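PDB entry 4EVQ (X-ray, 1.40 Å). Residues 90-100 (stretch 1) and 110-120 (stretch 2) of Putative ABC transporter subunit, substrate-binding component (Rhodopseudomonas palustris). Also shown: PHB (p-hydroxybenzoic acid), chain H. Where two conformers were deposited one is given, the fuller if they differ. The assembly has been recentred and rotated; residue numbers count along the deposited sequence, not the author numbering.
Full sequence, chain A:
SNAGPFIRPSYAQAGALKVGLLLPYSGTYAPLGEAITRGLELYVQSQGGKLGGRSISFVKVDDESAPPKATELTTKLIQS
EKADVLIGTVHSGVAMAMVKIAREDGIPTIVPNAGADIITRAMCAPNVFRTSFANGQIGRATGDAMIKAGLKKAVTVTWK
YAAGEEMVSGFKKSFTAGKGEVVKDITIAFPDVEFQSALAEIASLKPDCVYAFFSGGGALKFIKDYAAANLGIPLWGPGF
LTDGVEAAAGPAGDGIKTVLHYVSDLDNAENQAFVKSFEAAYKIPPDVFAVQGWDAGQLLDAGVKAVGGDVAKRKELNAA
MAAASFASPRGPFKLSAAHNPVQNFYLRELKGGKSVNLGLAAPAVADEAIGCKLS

Stretch 1 90-100: VHSGVAMAMVK
Stretch 2, residues 110-120: IVPNAGADIIT

The most unusual feature of this contact is that its polar end is completed by a ligand: the carboxyl group of p-hydroxybenzoic acid draws on both stretches. Ser 92 N donates to PHB O1' (2.8 Å, N-H...O angle 151°), while PHB O2' accepts from Ser 92 OG at 2.6 Å and from Gly 115 N at 3.0 Å, the latter nearly linear at 167°. Binding an aromatic acid in this way suits a substrate-binding component.

Stretch 1 enters as a loop, with Val 90 at phi/psi -87/-53 and His 91 at -82/127, and becomes helical from Ser 92 through Lys 100. The bond from Ala 95 N to His 91 O (2.9 Å) begins the i to i-4 ladder, and that from Val 99 N to Ala 95 O (2.8 Å) continues it. His 91, chi1 t and chi2 -72°, caps the N terminus: its ND1 accepts weak bonds from Gly 93 N (3.0 Å, 128°) and Val 94 N (3.4 Å, 155°). An ideal CB on Gly 93 would lie 3.0 Å from His 91 CE1, so the absence of a side chain leaves room for the capping ring.

Stretch 2 leaves a strand at Val 111, then turns through Asn 113 (-157/-58), Ala 114 (-41/125), Gly 115 (-89/3) and Ala 116 (-44/126) into a 3-10 segment at 117-119, where Ile 119 N bonds to Ala 116 O at 3.2 Å.

The register is set by CA separations of 4.6 Å for Val 90 and Ala 114 and 6.6 Å for Met 96 and Ile 119. At the first pair, Val 90 O accepts a hydrogen bond from Asn 113 ND2 (3.1 Å, 154°); Asn 113 has chi1 t and chi2 70°. The same oxygen lies 3.2 Å from Ala 114 CA in a CA-H...O contact with an angle of 123° at the hydrogen.

Beyond this polar end the packing is apolar. Ala 95 and Ala 114 both point toward the opposing stretch, and their CB atoms lie 3.3 Å apart, shorter than the usual methyl-methyl contact of nearly 4 Å, so the helix and the loop are pressed tightly together here. Ile 119 (chi1 m, chi2 t) extends CD1 to 3.9 Å from Ala 95 CB and 4.1 Å from Val 99 CG2, thus spanning one helical turn. Val 99, chi1 t, also places CG2 4.1 Å from Val 111 CG2. Selenomethionine Met 96 (p, t, p) brings CE to 4.0 Å from Ala 116 CB. In all, 502 Å² is buried, both sides summed.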

# COMPACT_ATOMS: atom_id res chain seq x y z
N VAL A 90 0.96 3.77 -7.18
CA VAL A 90 1.22 4.12 -5.78
C VAL A 90 0.38 5.22 -5.22
O VAL A 90 -0.24 5.04 -4.18
CB VAL A 90 2.73 4.46 -5.60
CG1 VAL A 90 3.03 5.05 -4.23
CG2 VAL A 90 3.58 3.19 -5.82
N HIS A 91 0.35 6.36 -5.88
CA HIS A 91 -0.31 7.58 -5.38
C HIS A 91 -1.82 7.52 -5.65
O HIS A 91 -2.23 7.27 -6.77
CB HIS A 91 0.36 8.76 -6.09
CG HIS A 91 -0.11 10.13 -5.67
ND1 HIS A 91 -1.34 10.64 -6.00
CD2 HIS A 91 0.56 11.14 -5.06
CE1 HIS A 91 -1.43 11.89 -5.58
NE2 HIS A 91 -0.29 12.21 -4.99
N SER A 92 -2.61 7.72 -4.61
CA SER A 92 -4.05 7.58 -4.72
C SER A 92 -4.70 8.50 -5.71
O SER A 92 -5.69 8.13 -6.31
CB SER A 92 -4.72 7.80 -3.36
OG SER A 92 -4.67 6.67 -2.53
N GLY A 93 -4.20 9.72 -5.85
CA GLY A 93 -4.77 10.62 -6.83
C GLY A 93 -4.54 10.14 -8.27
O GLY A 93 -5.45 10.21 -9.10
N VAL A 94 -3.34 9.66 -8.58
CA VAL A 94 -3.11 9.06 -9.90
C VAL A 94 -3.97 7.84 -10.08
O VAL A 94 -4.59 7.65 -11.13
CB VAL A 94 -1.62 8.67 -10.07
CG1 VAL A 94 -1.32 8.01 -11.43
CG2 VAL A 94 -0.72 9.85 -9.85
N ALA A 95 -4.01 6.97 -9.08
CA ALA A 95 -4.75 5.72 -9.19
C ALA A 95 -6.22 5.92 -9.42
O ALA A 95 -6.83 5.15 -10.20
CB ALA A 95 -4.53 4.87 -7.97
N MSE A 96 -6.84 6.91 -8.80
CA MSE A 96 -8.27 7.06 -9.01
C MSE A 96 -8.57 7.51 -10.45
O MSE A 96 -9.58 7.10 -11.06
CB MSE A 96 -8.91 7.98 -7.96
CG MSE A 96 -8.49 9.39 -8.03
SE MSE A 96 -9.40 10.38 -6.61
CE MSE A 96 -8.51 9.66 -5.05
N ALA A 97 -7.69 8.29 -11.04
CA ALA A 97 -7.87 8.69 -12.43
C ALA A 97 -7.62 7.51 -13.35
O ALA A 97 -8.31 7.35 -14.38
CB ALA A 97 -6.90 9.83 -12.73
N MSE A 98 -6.67 6.67 -13.00
CA MSE A 98 -6.36 5.47 -13.80
C MSE A 98 -7.53 4.53 -13.76
O MSE A 98 -7.95 4.02 -14.82
CB MSE A 98 -5.11 4.79 -13.23
CG MSE A 98 -4.61 3.62 -14.03
SE MSE A 98 -3.49 2.38 -13.03
CE MSE A 98 -4.95 1.49 -12.13
N VAL A 99 -8.06 4.23 -12.59
CA VAL A 99 -9.16 3.29 -12.46
C VAL A 99 -10.42 3.82 -13.13
O VAL A 99 -11.17 3.04 -13.69
CB VAL A 99 -9.42 2.99 -10.97
CG1 VAL A 99 -10.75 2.25 -10.79
CG2 VAL A 99 -8.30 2.20 -10.41
N LYS A 100 -10.63 5.13 -13.16
CA LYS A 100 -11.80 5.68 -13.80
C LYS A 100 -11.83 5.27 -15.26
O LYS A 100 -12.89 4.95 -15.82
CB LYS A 100 -11.84 7.21 -13.66
CG LYS A 100 -13.04 7.85 -14.28
CD LYS A 100 -13.09 9.36 -13.95
CE LYS A 100 -14.36 10.01 -14.57
NZ LYS A 100 -14.48 11.43 -14.16
N ILE A 110 -4.91 -4.35 -11.83
CA ILE A 110 -4.54 -4.64 -10.45
C ILE A 110 -3.83 -3.41 -9.86
O ILE A 110 -2.85 -2.94 -10.39
CB ILE A 110 -3.62 -5.89 -10.37
CG1 ILE A 110 -4.25 -7.08 -11.10
CG2 ILE A 110 -3.24 -6.18 -8.93
CD1 ILE A 110 -3.27 -8.22 -11.32
N VAL A 111 -4.37 -2.93 -8.75
CA VAL A 111 -3.78 -1.81 -8.00
C VAL A 111 -2.88 -2.39 -6.93
O VAL A 111 -3.37 -3.06 -6.02
CB VAL A 111 -4.88 -0.97 -7.39
CG1 VAL A 111 -4.30 0.17 -6.55
CG2 VAL A 111 -5.79 -0.41 -8.44
N PRO A 112 -1.58 -2.12 -7.00
CA PRO A 112 -0.61 -2.79 -6.12
C PRO A 112 -0.18 -1.91 -4.93
O PRO A 112 0.75 -2.26 -4.23
CB PRO A 112 0.57 -3.04 -7.05
CG PRO A 112 0.61 -1.82 -7.86
CD PRO A 112 -0.85 -1.45 -8.08
N ASN A 113 -0.78 -0.74 -4.79
CA ASN A 113 -0.55 0.04 -3.57
C ASN A 113 -1.66 1.05 -3.25
O ASN A 113 -2.25 0.99 -2.18
CB ASN A 113 0.78 0.84 -3.59
CG ASN A 113 1.00 1.53 -2.25
OD1 ASN A 113 1.27 0.85 -1.26
ND2 ASN A 113 0.77 2.85 -2.21
N ALA A 114 -1.94 1.98 -4.16
CA ALA A 114 -2.83 3.11 -3.86
C ALA A 114 -4.02 2.68 -3.05
O ALA A 114 -4.79 1.81 -3.46
CB ALA A 114 -3.29 3.80 -5.14
N GLY A 115 -4.21 3.31 -1.92
CA GLY A 115 -5.28 2.97 -0.99
C GLY A 115 -6.58 3.65 -1.20
O GLY A 115 -7.52 3.39 -0.42
N ALA A 116 -6.71 4.45 -2.25
CA ALA A 116 -7.89 5.30 -2.41
C ALA A 116 -9.16 4.52 -2.10
O ALA A 116 -9.44 3.49 -2.74
CB ALA A 116 -7.93 5.85 -3.84
N ASP A 117 -9.96 5.05 -1.20
CA ASP A 117 -11.17 4.35 -0.76
C ASP A 117 -12.11 4.07 -1.91
O ASP A 117 -12.72 2.99 -1.96
CB ASP A 117 -11.89 5.16 0.32
CG ASP A 117 -11.16 5.20 1.66
OD1 ASP A 117 -10.40 4.27 1.97
OD2 ASP A 117 -11.42 6.17 2.40
N ILE A 118 -12.17 4.97 -2.87
CA ILE A 118 -13.18 4.84 -3.92
C ILE A 118 -12.93 3.64 -4.83
O ILE A 118 -13.88 3.12 -5.43
CB ILE A 118 -13.27 6.14 -4.73
CG1 ILE A 118 -14.57 6.20 -5.52
CG2 ILE A 118 -12.05 6.32 -5.63
CD1 ILE A 118 -14.84 7.60 -6.05
N ILE A 119 -11.70 3.19 -4.93
CA ILE A 119 -11.36 2.13 -5.89
C ILE A 119 -12.13 0.84 -5.64
O ILE A 119 -12.52 0.14 -6.60
CB ILE A 119 -9.83 1.94 -5.91
CG1 ILE A 119 -9.18 3.15 -6.54
CG2 ILE A 119 -9.43 0.66 -6.65
CD1 ILE A 119 -7.68 3.15 -6.52
N THR A 120 -12.41 0.54 -4.38
CA THR A 120 -13.21 -0.65 -4.05
C THR A 120 -14.52 -0.27 -3.34
O THR A 120 -15.15 -1.07 -2.58
CB THR A 120 -12.38 -1.71 -3.26
OG1 THR A 120 -11.87 -1.15 -2.05
CG2 THR A 120 -11.17 -2.23 -4.10
C1' PHB H . -1.33 6.43 -1.59
O1' PHB H . -1.24 7.55 -2.16
O2' PHB H . -2.40 5.71 -1.65
C1 PHB H . -0.22 5.86 -0.81
C2 PHB H . 1.09 6.26 -1.09
C3 PHB H . 2.14 5.73 -0.35
C4 PHB H . 1.88 4.85 0.65
C5 PHB H . 0.60 4.42 0.93
C6 PHB H . -0.42 4.94 0.19
O4 PHB H . 2.89 4.33 1.38